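Local coordinates for protein cystalysin (Treponema denticola, PDB 1C7N) that binds pyridoxal-5'-phosphate and belongs to the class I and II aminotransferase family of PLP-dependent proteins, at residues Y71-K76 against Q88-N94; G115-P121 against K136-L142; D208-P212 against I296-D300; F345-Q351 against R385-L390. All blocks are in the same frame, centred on the assembly; numbering follows the deposited sequence.

In the fold
The four contacts follow one another along the chain without touching. Contacts 1 and 2 both reach the large mixed sheet, at its two outermost strands within the chain, 92-95 and 136-139. The first sets a helix against an edge strand through apolar packing and a water; the second is a parallel strand pair joined by backbone hydrogen bonds. Contacts 2 and 4 are mostly buried, whereas 1 and 3 are partly exposed. Contact 3 packs a loop on helix 289-313 without direct hydrogen bonds. Further along that helix, Phe309 and Phe310 meet Leu386 of contact 4, where an arginine binds the carbonyl end of a helix; the centre of contact 4 lies about 26 Å from that of the chain.

Contact 1: residues Y71-K76 against Q88-N94; sequences YKKTVK and QTDWIIN. Unlike the reference sequence in segment 88-94: Gln88 (reference Glu).
Lys72, Val75 and Lys76 of helix 69-83 pack on Thr89 and Ile92 in a helix-to-edge-strand contact, where the chain turns through a short 3-10 segment into strand 92-95. The apolar centre is Ile92: its CD1 lies 3.7 Å from Val75 CG1, which stands opposite its backbone N (chi1 175°), and Asn249 of the adjoining strand touches both residues. Beside it, Thr89 CG2 comes 3.8 Å from Lys72 CB. Lys72 then runs out extended past Thr89, and its NZ donates to a water at 2.9 Å. That water donates in turn to Thr89 O (3.0 Å) and Ile92 O (2.7 Å). At one end, Tyr71 and Asn94 pass alongside with their ends pointing opposite ways, ring and amide planes 70° apart, without a mutual hydrogen bond. Their polar ends turn instead to strand 248-251, Tyr71 OH to Asn249 OD1 and Asn94 ND2 to the carbonyl O of Ser248, a residue of the PLP pocket. At the other end Lys76 lies alongside Gln88, but its NZ bonds to Ile87 O. The water thus passes the pull of a presumably charged ammonium on to two carbonyls, so the polar link is indirect and the direct fit rests on carbon contacts.

Contact 2: residues G115-P121 against K136-L142; sequences GVIIITP and KIIECEL
Val116 and Ile118 alternate with Ile138 along a parallel strand pair, and the backbone bonds form the first shell. Val116 N donates to Lys136 O at 2.9 Å and Ile138 N to Val116 O, after which Ile118 N reaches Ile138 O at 3.0 Å and Cys140 N reaches Ile118 O. Beyond the regular strands the ladder loses a step: Thr120 N, buried here, has no partner in the model, yet Thr120 O still takes Leu142 N at 2.7 Å. The Thr120 hydroxyl donates to Glu141 OE2 from above the carboxylate plane, in a bond so short that its exact length is doubtful. Pro121, which follows a cis peptide, sets CD 3.4 Å from Glu141 OE1.

Side chains pair on both faces. Ile118 holds CG1 between its backbone N and carbonyl carbon (chi1 56°), which turns CD1 to within 3.6 Å of Ile137 CG2. On the other face Ile117 CG1 rests 3.8 Å from Ile138 CB. Farther out, Ile130 of helix 125-131 covers Val116, Ile118 and Ile137, while Leu159 of helix 153-160 packs on Ile117, Ile138 and Cys140. Strand 165-171 flanks Ile117 through backbone bonds. Strand 115-118, helix 125-131 and edge strand 136-139 thus make a beta-alpha-beta crossover in the large domain of the fold type I PLP-dependent proteins, to which the aminotransferase class I and II family belongs.

Contact 3: residues D208-P212 against I296-D300; sequences DLIMP and IKVID
Met211 reaches Ile299 and Asp300 by folding its chain back: CG stands opposite the carbonyl carbon (chi1 -67°), a second bend follows (chi2 -57°), and the last torsion, 103°, swings the methyl group toward the helix. CE thereby comes 3.8 Å from Ile299 CG2, the two side chains crossing at about a right angle, while SD lies 4.0 Å from Asp300 CA. Ile296 uses two branches. Its CG2, opposite the backbone N, touches Ile210 O at 3.7 Å, and CD1 at the end of the other branch meets Asp208 O, also at 3.7 Å. These are carbon-to-carbonyl contacts, and no hydrogen bond joins the two segments.

The loop 208-212 comes shortly after Ile205 and His206 of the PLP pocket, and the side chain of Leu209 is about 9 Å from the bound pyridoxal-5'-phosphate. Residues 296-300 belong to helix 289-313, probably the long helix that links the large and small domains in relatives of this fold. The loop runs along about one helical turn in roughly the same direction, from the PLP side to the exposed Pro212.

At the inner end, Leu209 CD2 is a looser neighbour of Ile299 CD1, 4.4 Å away, and Leu292 on the same helix also touches Leu209. Asp208 directs its carboxylate away from the helix, with OD2 bonded to Thr239 OG1 and OD1 to Trp78 NE1. At the outer end, Pro212 CG approaches Asp300 OD2 to 3.9 Å. The other carboxylate oxygen, Asp300 OD1, is held within the helix by Gln303 NE2 and by a salt bridge to Arg304 NE.

Contact 4: residues F345-Q351 against R385-L390; sequences FMIHKAQ and RLNKAL
Arg385 reaches from helix 376-393 to the end of helix 339-350, and its CB lies 3.6 Å from Ala350 O. CG stands farther off, 4.2 Å from Ala350 O. CD lies 3.6 Å from the same oxygen, and the bend at chi3 (-59°) then turns NE toward the carbonyls. NE donates to Ala350 O at 3.2 Å and makes a weak second bond to Gln351 O. At the tip, NH2 donates to Gln351 O at 3.1 Å. Both oxygens sit at the guanidinium edge, slightly tilted from its plane. Gln351, with positive phi, is where the chain leaves the helix after a pi-type turn in which Phe345 O accepts from Lys349 N and Ala350 N. Gln351 OE1 bonds to Gly30 N.

Behind the arginine the helices cross at 91°. At the crossing two alanines meet, Ala350 CB 3.8 Å from Ala389 CB. Phe345 brings its ring edge to Ala389 O, CZ at 3.5 Å, and Leu390 CD2 lies 3.9 Å from CE2. Leu386 packs against Ala350 and Met346, and against Phe309 and Phe310 of helix 289-313. Apolar packing therefore joins the helix bodies, while a presumably cationic guanidinium meets the helix's carbonyl end, probably favourably placed against its dipole.

Contact 1: residues Y71-K76 against Q88-N94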
# COMPACT_ATOMS: atom_id res chain seq x y z
N TYR A 71 15.09 11.55 -1.06
CA TYR A 71 14.05 10.99 -1.92
C TYR A 71 13.23 12.12 -2.51
O TYR A 71 12.98 12.17 -3.72
CB TYR A 71 13.13 10.06 -1.13
CG TYR A 71 11.89 9.65 -1.90
CD1 TYR A 71 11.92 8.56 -2.77
CD2 TYR A 71 10.70 10.37 -1.78
CE1 TYR A 71 10.79 8.20 -3.51
CE2 TYR A 71 9.57 10.01 -2.51
CZ TYR A 71 9.62 8.93 -3.37
OH TYR A 71 8.50 8.58 -4.09
N LYS A 72 12.79 13.03 -1.64
CA LYS A 72 11.99 14.16 -2.07
C LYS A 72 12.78 15.03 -3.04
O LYS A 72 12.24 15.51 -4.04
CB LYS A 72 11.55 14.98 -0.85
CG LYS A 72 10.77 14.16 0.16
CD LYS A 72 10.29 14.98 1.34
CE LYS A 72 9.44 14.12 2.27
NZ LYS A 72 8.65 14.93 3.23
N LYS A 73 14.06 15.24 -2.74
CA LYS A 73 14.90 16.05 -3.62
C LYS A 73 15.00 15.42 -5.00
O LYS A 73 14.99 16.12 -6.01
CB LYS A 73 16.32 16.20 -3.05
CG LYS A 73 16.43 16.97 -1.75
CD LYS A 73 17.89 17.34 -1.47
CE LYS A 73 18.10 17.76 -0.02
NZ LYS A 73 17.20 18.87 0.38
N THR A 74 15.09 14.09 -5.03
CA THR A 74 15.20 13.35 -6.28
C THR A 74 13.93 13.47 -7.13
O THR A 74 14.00 13.55 -8.36
CB THR A 74 15.51 11.86 -6.02
OG1 THR A 74 16.76 11.75 -5.32
CG2 THR A 74 15.62 11.09 -7.32
N VAL A 75 12.77 13.47 -6.48
CA VAL A 75 11.50 13.61 -7.20
C VAL A 75 11.38 15.04 -7.72
O VAL A 75 10.96 15.27 -8.85
CB VAL A 75 10.32 13.28 -6.26
CG1 VAL A 75 9.00 13.55 -6.97
CG2 VAL A 75 10.42 11.83 -5.82
N LYS A 76 11.76 15.99 -6.87
CA LYS A 76 11.73 17.41 -7.23
C LYS A 76 12.67 17.65 -8.41
O LYS A 76 12.35 18.38 -9.35
CB LYS A 76 12.16 18.25 -6.03
CG LYS A 76 12.42 19.73 -6.29
CD LYS A 76 12.80 20.43 -4.98
CE LYS A 76 13.57 21.73 -5.21
NZ LYS A 76 12.77 22.77 -5.92
N GLN A 88 8.13 21.99 -4.74
CA GLN A 88 8.90 21.99 -3.50
C GLN A 88 8.78 20.61 -2.87
O GLN A 88 7.86 19.87 -3.17
CB GLN A 88 8.39 23.07 -2.54
CG GLN A 88 8.55 24.49 -3.06
CD GLN A 88 9.95 24.76 -3.59
OE1 GLN A 88 10.94 24.35 -3.00
NE2 GLN A 88 10.02 25.46 -4.71
N THR A 89 9.72 20.28 -1.99
CA THR A 89 9.72 18.98 -1.34
C THR A 89 8.47 18.69 -0.51
O THR A 89 7.98 17.55 -0.51
CB THR A 89 10.95 18.83 -0.42
OG1 THR A 89 11.05 19.98 0.43
CG2 THR A 89 12.22 18.70 -1.25
N ASP A 90 7.96 19.69 0.19
CA ASP A 90 6.79 19.47 1.02
C ASP A 90 5.47 19.43 0.25
O ASP A 90 4.41 19.34 0.86
CB ASP A 90 6.73 20.51 2.15
CG ASP A 90 6.84 21.94 1.65
OD1 ASP A 90 6.82 22.86 2.50
OD2 ASP A 90 6.94 22.15 0.42
N TRP A 91 5.54 19.49 -1.07
CA TRP A 91 4.34 19.42 -1.93
C TRP A 91 4.02 17.95 -2.25
O TRP A 91 2.91 17.63 -2.69
CB TRP A 91 4.60 20.11 -3.26
CG TRP A 91 4.63 21.60 -3.24
CD1 TRP A 91 4.83 22.42 -2.17
CD2 TRP A 91 4.53 22.46 -4.38
NE1 TRP A 91 4.86 23.73 -2.57
CE2 TRP A 91 4.68 23.79 -3.92
CE3 TRP A 91 4.33 22.24 -5.76
CZ2 TRP A 91 4.63 24.89 -4.78
CZ3 TRP A 91 4.29 23.34 -6.62
CH2 TRP A 91 4.44 24.65 -6.12
N ILE A 92 4.99 17.07 -2.03
CA ILE A 92 4.86 15.65 -2.33
C ILE A 92 4.17 14.79 -1.28
O ILE A 92 4.67 14.65 -0.17
CB ILE A 92 6.24 15.01 -2.60
CG1 ILE A 92 6.98 15.80 -3.69
CG2 ILE A 92 6.08 13.56 -3.05
CD1 ILE A 92 8.43 15.39 -3.83
N ILE A 93 3.04 14.20 -1.64
CA ILE A 93 2.30 13.31 -0.73
C ILE A 93 2.30 11.92 -1.39
O ILE A 93 1.99 11.80 -2.58
CB ILE A 93 0.85 13.77 -0.51
CG1 ILE A 93 0.84 15.18 0.10
CG2 ILE A 93 0.12 12.79 0.41
CD1 ILE A 93 1.58 15.30 1.42
N ASN A 94 2.64 10.89 -0.62
CA ASN A 94 2.71 9.54 -1.16
C ASN A 94 1.50 8.65 -0.92
O ASN A 94 0.86 8.70 0.13
CB ASN A 94 3.95 8.82 -0.60
CG ASN A 94 5.24 9.55 -0.92
OD1 ASN A 94 6.00 9.90 -0.02
ND2 ASN A 94 5.50 9.78 -2.20
O HOH W 1 6.63 15.70 1.36

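Contact 2: residues G115-P121 against K136-L142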
# COMPACT_ATOMS: atom_id res chain seq x y z
N GLY A 115 -21.02 16.15 -8.74
CA GLY A 115 -20.57 15.70 -10.04
C GLY A 115 -19.08 15.88 -10.23
O GLY A 115 -18.48 16.79 -9.66
N VAL A 116 -18.47 14.98 -11.00
CA VAL A 116 -17.05 15.03 -11.31
C VAL A 116 -16.94 14.88 -12.83
O VAL A 116 -17.46 13.92 -13.40
CB VAL A 116 -16.26 13.89 -10.64
CG1 VAL A 116 -14.81 13.90 -11.13
CG2 VAL A 116 -16.30 14.05 -9.13
N ILE A 117 -16.27 15.83 -13.46
CA ILE A 117 -16.12 15.82 -14.91
C ILE A 117 -14.89 15.07 -15.40
O ILE A 117 -13.77 15.28 -14.92
CB ILE A 117 -16.06 17.26 -15.46
CG1 ILE A 117 -17.39 17.97 -15.17
CG2 ILE A 117 -15.78 17.24 -16.96
CD1 ILE A 117 -17.36 19.46 -15.44
N ILE A 118 -15.12 14.18 -16.36
CA ILE A 118 -14.06 13.39 -16.98
C ILE A 118 -14.25 13.47 -18.50
O ILE A 118 -15.37 13.59 -19.00
CB ILE A 118 -14.13 11.90 -16.57
CG1 ILE A 118 -15.50 11.32 -16.90
CG2 ILE A 118 -13.79 11.75 -15.08
CD1 ILE A 118 -15.56 9.81 -16.83
N ILE A 119 -13.13 13.40 -19.22
CA ILE A 119 -13.15 13.45 -20.67
C ILE A 119 -13.06 12.01 -21.17
O ILE A 119 -12.06 11.32 -20.92
CB ILE A 119 -11.97 14.32 -21.18
CG1 ILE A 119 -12.16 15.75 -20.66
CG2 ILE A 119 -11.92 14.30 -22.70
CD1 ILE A 119 -11.06 16.71 -21.05
N THR A 120 -14.11 11.57 -21.85
CA THR A 120 -14.22 10.19 -22.33
C THR A 120 -14.13 10.00 -23.85
O THR A 120 -14.32 10.94 -24.61
CB THR A 120 -15.56 9.61 -21.87
OG1 THR A 120 -16.62 10.35 -22.48
CG2 THR A 120 -15.69 9.71 -20.35
N PRO A 121 -13.83 8.77 -24.30
CA PRO A 121 -13.57 7.58 -23.47
C PRO A 121 -12.28 7.76 -22.70
O PRO A 121 -11.45 8.61 -23.05
CB PRO A 121 -13.50 6.46 -24.49
CG PRO A 121 -12.92 7.15 -25.70
CD PRO A 121 -13.73 8.42 -25.73
N LYS A 136 -21.55 11.68 -9.04
CA LYS A 136 -22.10 11.60 -10.39
C LYS A 136 -21.04 11.78 -11.48
O LYS A 136 -20.31 12.77 -11.50
CB LYS A 136 -23.20 12.65 -10.58
CG LYS A 136 -24.29 12.63 -9.51
CD LYS A 136 -24.81 11.23 -9.23
CE LYS A 136 -25.39 10.56 -10.47
NZ LYS A 136 -25.81 9.16 -10.18
N ILE A 137 -20.97 10.81 -12.39
CA ILE A 137 -20.01 10.88 -13.49
C ILE A 137 -20.53 11.83 -14.55
O ILE A 137 -21.57 11.59 -15.16
CB ILE A 137 -19.81 9.49 -14.13
CG1 ILE A 137 -19.26 8.51 -13.09
CG2 ILE A 137 -18.86 9.60 -15.31
CD1 ILE A 137 -19.12 7.09 -13.60
N ILE A 138 -19.81 12.93 -14.77
CA ILE A 138 -20.20 13.92 -15.77
C ILE A 138 -19.27 13.77 -16.97
O ILE A 138 -18.09 14.14 -16.90
CB ILE A 138 -20.11 15.36 -15.21
CG1 ILE A 138 -20.84 15.46 -13.88
CG2 ILE A 138 -20.72 16.34 -16.20
CD1 ILE A 138 -22.31 15.08 -13.95
N GLU A 139 -19.80 13.22 -18.05
CA GLU A 139 -19.00 12.99 -19.25
C GLU A 139 -18.92 14.12 -20.26
O GLU A 139 -19.94 14.69 -20.67
CB GLU A 139 -19.51 11.73 -19.96
CG GLU A 139 -19.44 10.48 -19.12
CD GLU A 139 -20.09 9.30 -19.80
OE1 GLU A 139 -19.67 8.94 -20.92
OE2 GLU A 139 -21.04 8.73 -19.22
N CYS A 140 -17.70 14.43 -20.67
CA CYS A 140 -17.45 15.45 -21.67
C CYS A 140 -16.72 14.71 -22.79
O CYS A 140 -15.50 14.80 -22.94
CB CYS A 140 -16.57 16.56 -21.10
SG CYS A 140 -16.47 18.02 -22.16
N GLU A 141 -17.49 13.95 -23.57
CA GLU A 141 -16.98 13.14 -24.66
C GLU A 141 -16.01 13.84 -25.61
O GLU A 141 -16.21 14.99 -26.01
CB GLU A 141 -18.14 12.55 -25.45
CG GLU A 141 -17.73 11.55 -26.53
CD GLU A 141 -17.38 10.18 -25.97
OE1 GLU A 141 -16.84 9.36 -26.73
OE2 GLU A 141 -17.66 9.93 -24.77
N LEU A 142 -14.95 13.13 -25.98
CA LEU A 142 -13.95 13.65 -26.90
C LEU A 142 -14.52 13.67 -28.31
O LEU A 142 -15.35 12.83 -28.67
CB LEU A 142 -12.70 12.76 -26.89
CG LEU A 142 -11.74 12.84 -25.70
CD1 LEU A 142 -10.83 11.62 -25.71
CD2 LEU A 142 -10.94 14.13 -25.78

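Contact 3: residues D208-P212 against I296-D300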
# COMPACT_ATOMS: atom_id res chain seq x y z
N ASP A 208 6.11 10.51 -18.76
CA ASP A 208 7.50 10.25 -19.17
C ASP A 208 7.51 9.40 -20.43
O ASP A 208 8.57 9.19 -21.03
CB ASP A 208 8.29 9.49 -18.10
CG ASP A 208 8.39 10.25 -16.80
OD1 ASP A 208 8.74 11.45 -16.83
OD2 ASP A 208 8.13 9.65 -15.74
N LEU A 209 6.35 8.89 -20.83
CA LEU A 209 6.24 8.04 -22.00
C LEU A 209 5.67 8.81 -23.19
O LEU A 209 4.52 8.61 -23.59
CB LEU A 209 5.37 6.82 -21.67
CG LEU A 209 5.97 5.91 -20.59
CD1 LEU A 209 4.91 5.02 -19.97
CD2 LEU A 209 7.09 5.07 -21.19
N ILE A 210 6.50 9.68 -23.74
CA ILE A 210 6.13 10.52 -24.87
C ILE A 210 6.86 10.07 -26.13
O ILE A 210 8.06 9.80 -26.09
CB ILE A 210 6.49 12.00 -24.60
CG1 ILE A 210 5.93 12.43 -23.24
CG2 ILE A 210 5.93 12.89 -25.71
CD1 ILE A 210 4.43 12.31 -23.11
N MET A 211 6.15 9.99 -27.25
CA MET A 211 6.78 9.58 -28.50
C MET A 211 7.60 10.75 -29.06
O MET A 211 7.31 11.92 -28.77
CB MET A 211 5.73 9.14 -29.52
CG MET A 211 4.99 7.87 -29.14
SD MET A 211 6.11 6.47 -28.86
CE MET A 211 6.12 6.41 -27.06
N PRO A 212 8.63 10.45 -29.87
CA PRO A 212 9.48 11.48 -30.47
C PRO A 212 8.69 12.58 -31.16
O PRO A 212 7.72 12.31 -31.86
CB PRO A 212 10.33 10.68 -31.45
CG PRO A 212 10.49 9.37 -30.73
CD PRO A 212 9.08 9.10 -30.25
N ILE A 296 11.49 3.65 -25.03
CA ILE A 296 10.69 4.51 -25.89
C ILE A 296 10.98 4.23 -27.37
O ILE A 296 10.07 4.25 -28.20
CB ILE A 296 10.96 6.00 -25.57
CG1 ILE A 296 10.35 6.35 -24.21
CG2 ILE A 296 10.34 6.90 -26.64
CD1 ILE A 296 10.71 7.74 -23.71
N LYS A 297 12.24 3.95 -27.69
CA LYS A 297 12.61 3.65 -29.07
C LYS A 297 11.88 2.40 -29.54
O LYS A 297 11.32 2.38 -30.64
CB LYS A 297 14.12 3.45 -29.19
CG LYS A 297 14.91 4.75 -29.11
CD LYS A 297 16.41 4.51 -29.24
CE LYS A 297 17.16 5.83 -29.34
NZ LYS A 297 16.68 6.63 -30.50
N VAL A 298 11.87 1.36 -28.72
CA VAL A 298 11.19 0.12 -29.09
C VAL A 298 9.68 0.33 -29.24
O VAL A 298 9.06 -0.21 -30.17
CB VAL A 298 11.44 -0.99 -28.03
CG1 VAL A 298 10.70 -2.25 -28.43
CG2 VAL A 298 12.94 -1.26 -27.92
N ILE A 299 9.09 1.12 -28.34
CA ILE A 299 7.66 1.41 -28.39
C ILE A 299 7.34 2.13 -29.70
O ILE A 299 6.37 1.80 -30.38
CB ILE A 299 7.24 2.29 -27.20
CG1 ILE A 299 7.46 1.52 -25.90
CG2 ILE A 299 5.77 2.68 -27.33
CD1 ILE A 299 7.33 2.36 -24.65
N ASP A 300 8.16 3.12 -30.04
CA ASP A 300 7.98 3.89 -31.27
C ASP A 300 8.08 2.92 -32.46
O ASP A 300 7.30 3.01 -33.43
CB ASP A 300 9.04 4.99 -31.34
CG ASP A 300 8.93 5.86 -32.59
OD1 ASP A 300 7.81 6.13 -33.05
OD2 ASP A 300 9.99 6.29 -33.09

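Contact 4: residues F345-Q351 against R385-L390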
# COMPACT_ATOMS: atom_id res chain seq x y z
N PHE A 345 -14.12 -12.69 -30.85
CA PHE A 345 -13.23 -13.00 -31.96
C PHE A 345 -11.76 -12.87 -31.59
O PHE A 345 -10.96 -13.76 -31.88
CB PHE A 345 -13.53 -12.09 -33.15
CG PHE A 345 -12.62 -12.28 -34.32
CD1 PHE A 345 -12.77 -13.38 -35.16
CD2 PHE A 345 -11.59 -11.37 -34.57
CE1 PHE A 345 -11.91 -13.56 -36.24
CE2 PHE A 345 -10.73 -11.55 -35.65
CZ PHE A 345 -10.89 -12.65 -36.49
N MET A 346 -11.40 -11.75 -30.98
CA MET A 346 -10.01 -11.53 -30.61
C MET A 346 -9.48 -12.59 -29.66
O MET A 346 -8.40 -13.14 -29.86
CB MET A 346 -9.84 -10.14 -29.98
CG MET A 346 -10.17 -8.98 -30.91
SD MET A 346 -9.23 -9.02 -32.45
CE MET A 346 -10.15 -7.84 -33.42
N ILE A 347 -10.26 -12.89 -28.62
CA ILE A 347 -9.87 -13.87 -27.62
C ILE A 347 -9.81 -15.32 -28.11
O ILE A 347 -8.86 -16.03 -27.83
CB ILE A 347 -10.81 -13.84 -26.41
CG1 ILE A 347 -10.67 -12.51 -25.67
CG2 ILE A 347 -10.51 -15.01 -25.47
CD1 ILE A 347 -11.63 -12.37 -24.49
N HIS A 348 -10.84 -15.75 -28.85
CA HIS A 348 -10.89 -17.13 -29.29
C HIS A 348 -10.45 -17.46 -30.71
O HIS A 348 -10.03 -18.59 -30.97
CB HIS A 348 -12.30 -17.69 -29.06
CG HIS A 348 -12.72 -17.69 -27.62
ND1 HIS A 348 -13.37 -16.63 -27.04
CD2 HIS A 348 -12.54 -18.61 -26.64
CE1 HIS A 348 -13.58 -16.89 -25.76
NE2 HIS A 348 -13.09 -18.08 -25.49
N LYS A 349 -10.53 -16.50 -31.62
CA LYS A 349 -10.10 -16.77 -32.99
C LYS A 349 -8.67 -16.30 -33.24
O LYS A 349 -7.88 -17.02 -33.83
CB LYS A 349 -11.04 -16.09 -34.00
CG LYS A 349 -12.45 -16.65 -33.99
CD LYS A 349 -12.46 -18.15 -34.28
CE LYS A 349 -13.87 -18.71 -34.22
NZ LYS A 349 -13.90 -20.19 -34.43
N ALA A 350 -8.35 -15.10 -32.77
CA ALA A 350 -7.01 -14.54 -32.96
C ALA A 350 -6.09 -14.76 -31.76
O ALA A 350 -4.88 -14.63 -31.87
CB ALA A 350 -7.12 -13.05 -33.25
N GLN A 351 -6.68 -15.10 -30.62
CA GLN A 351 -5.92 -15.30 -29.39
C GLN A 351 -5.00 -14.11 -29.17
O GLN A 351 -3.83 -14.24 -28.81
CB GLN A 351 -5.11 -16.60 -29.44
CG GLN A 351 -5.94 -17.81 -29.07
CD GLN A 351 -5.14 -19.08 -29.03
OE1 GLN A 351 -4.13 -19.17 -28.33
NE2 GLN A 351 -5.59 -20.08 -29.78
N ARG A 385 -0.96 -13.84 -36.06
CA ARG A 385 -2.06 -14.70 -35.61
C ARG A 385 -3.36 -14.01 -36.00
O ARG A 385 -4.31 -14.64 -36.47
CB ARG A 385 -2.07 -14.87 -34.09
CG ARG A 385 -1.26 -16.02 -33.57
CD ARG A 385 -1.85 -16.51 -32.26
NE ARG A 385 -1.89 -15.47 -31.23
CZ ARG A 385 -0.80 -14.92 -30.69
NH1 ARG A 385 0.41 -15.31 -31.07
NH2 ARG A 385 -0.93 -13.99 -29.74
N LEU A 386 -3.39 -12.70 -35.79
CA LEU A 386 -4.54 -11.87 -36.12
C LEU A 386 -4.77 -11.91 -37.62
O LEU A 386 -5.90 -12.04 -38.09
CB LEU A 386 -4.25 -10.42 -35.70
CG LEU A 386 -5.39 -9.46 -35.36
CD1 LEU A 386 -4.98 -8.06 -35.81
CD2 LEU A 386 -6.68 -9.87 -36.02
N ASN A 387 -3.67 -11.81 -38.37
CA ASN A 387 -3.69 -11.84 -39.83
C ASN A 387 -4.42 -13.08 -40.34
O ASN A 387 -5.33 -12.98 -41.16
CB ASN A 387 -2.26 -11.81 -40.37
CG ASN A 387 -2.19 -11.49 -41.85
OD1 ASN A 387 -3.08 -10.83 -42.39
ND2 ASN A 387 -1.12 -11.94 -42.51
N LYS A 388 -4.03 -14.26 -39.85
CA LYS A 388 -4.67 -15.50 -40.27
C LYS A 388 -6.13 -15.55 -39.84
O LYS A 388 -6.99 -16.03 -40.58
CB LYS A 388 -3.93 -16.71 -39.71
CG LYS A 388 -2.53 -16.91 -40.27
CD LYS A 388 -2.12 -18.37 -40.23
CE LYS A 388 -0.70 -18.58 -40.74
NZ LYS A 388 0.31 -17.92 -39.87
N ALA A 389 -6.41 -15.04 -38.64
CA ALA A 389 -7.77 -15.03 -38.10
C ALA A 389 -8.68 -14.13 -38.94
O ALA A 389 -9.82 -14.49 -39.24
CB ALA A 389 -7.75 -14.57 -36.65
N LEU A 390 -8.17 -12.95 -39.31
CA LEU A 390 -8.94 -12.02 -40.11
C LEU A 390 -9.19 -12.60 -41.50
O LEU A 390 -10.29 -12.48 -42.04
CB LEU A 390 -8.21 -10.68 -40.24
CG LEU A 390 -8.27 -9.76 -39.01
CD1 LEU A 390 -7.48 -8.49 -39.27
CD2 LEU A 390 -9.72 -9.41 -38.71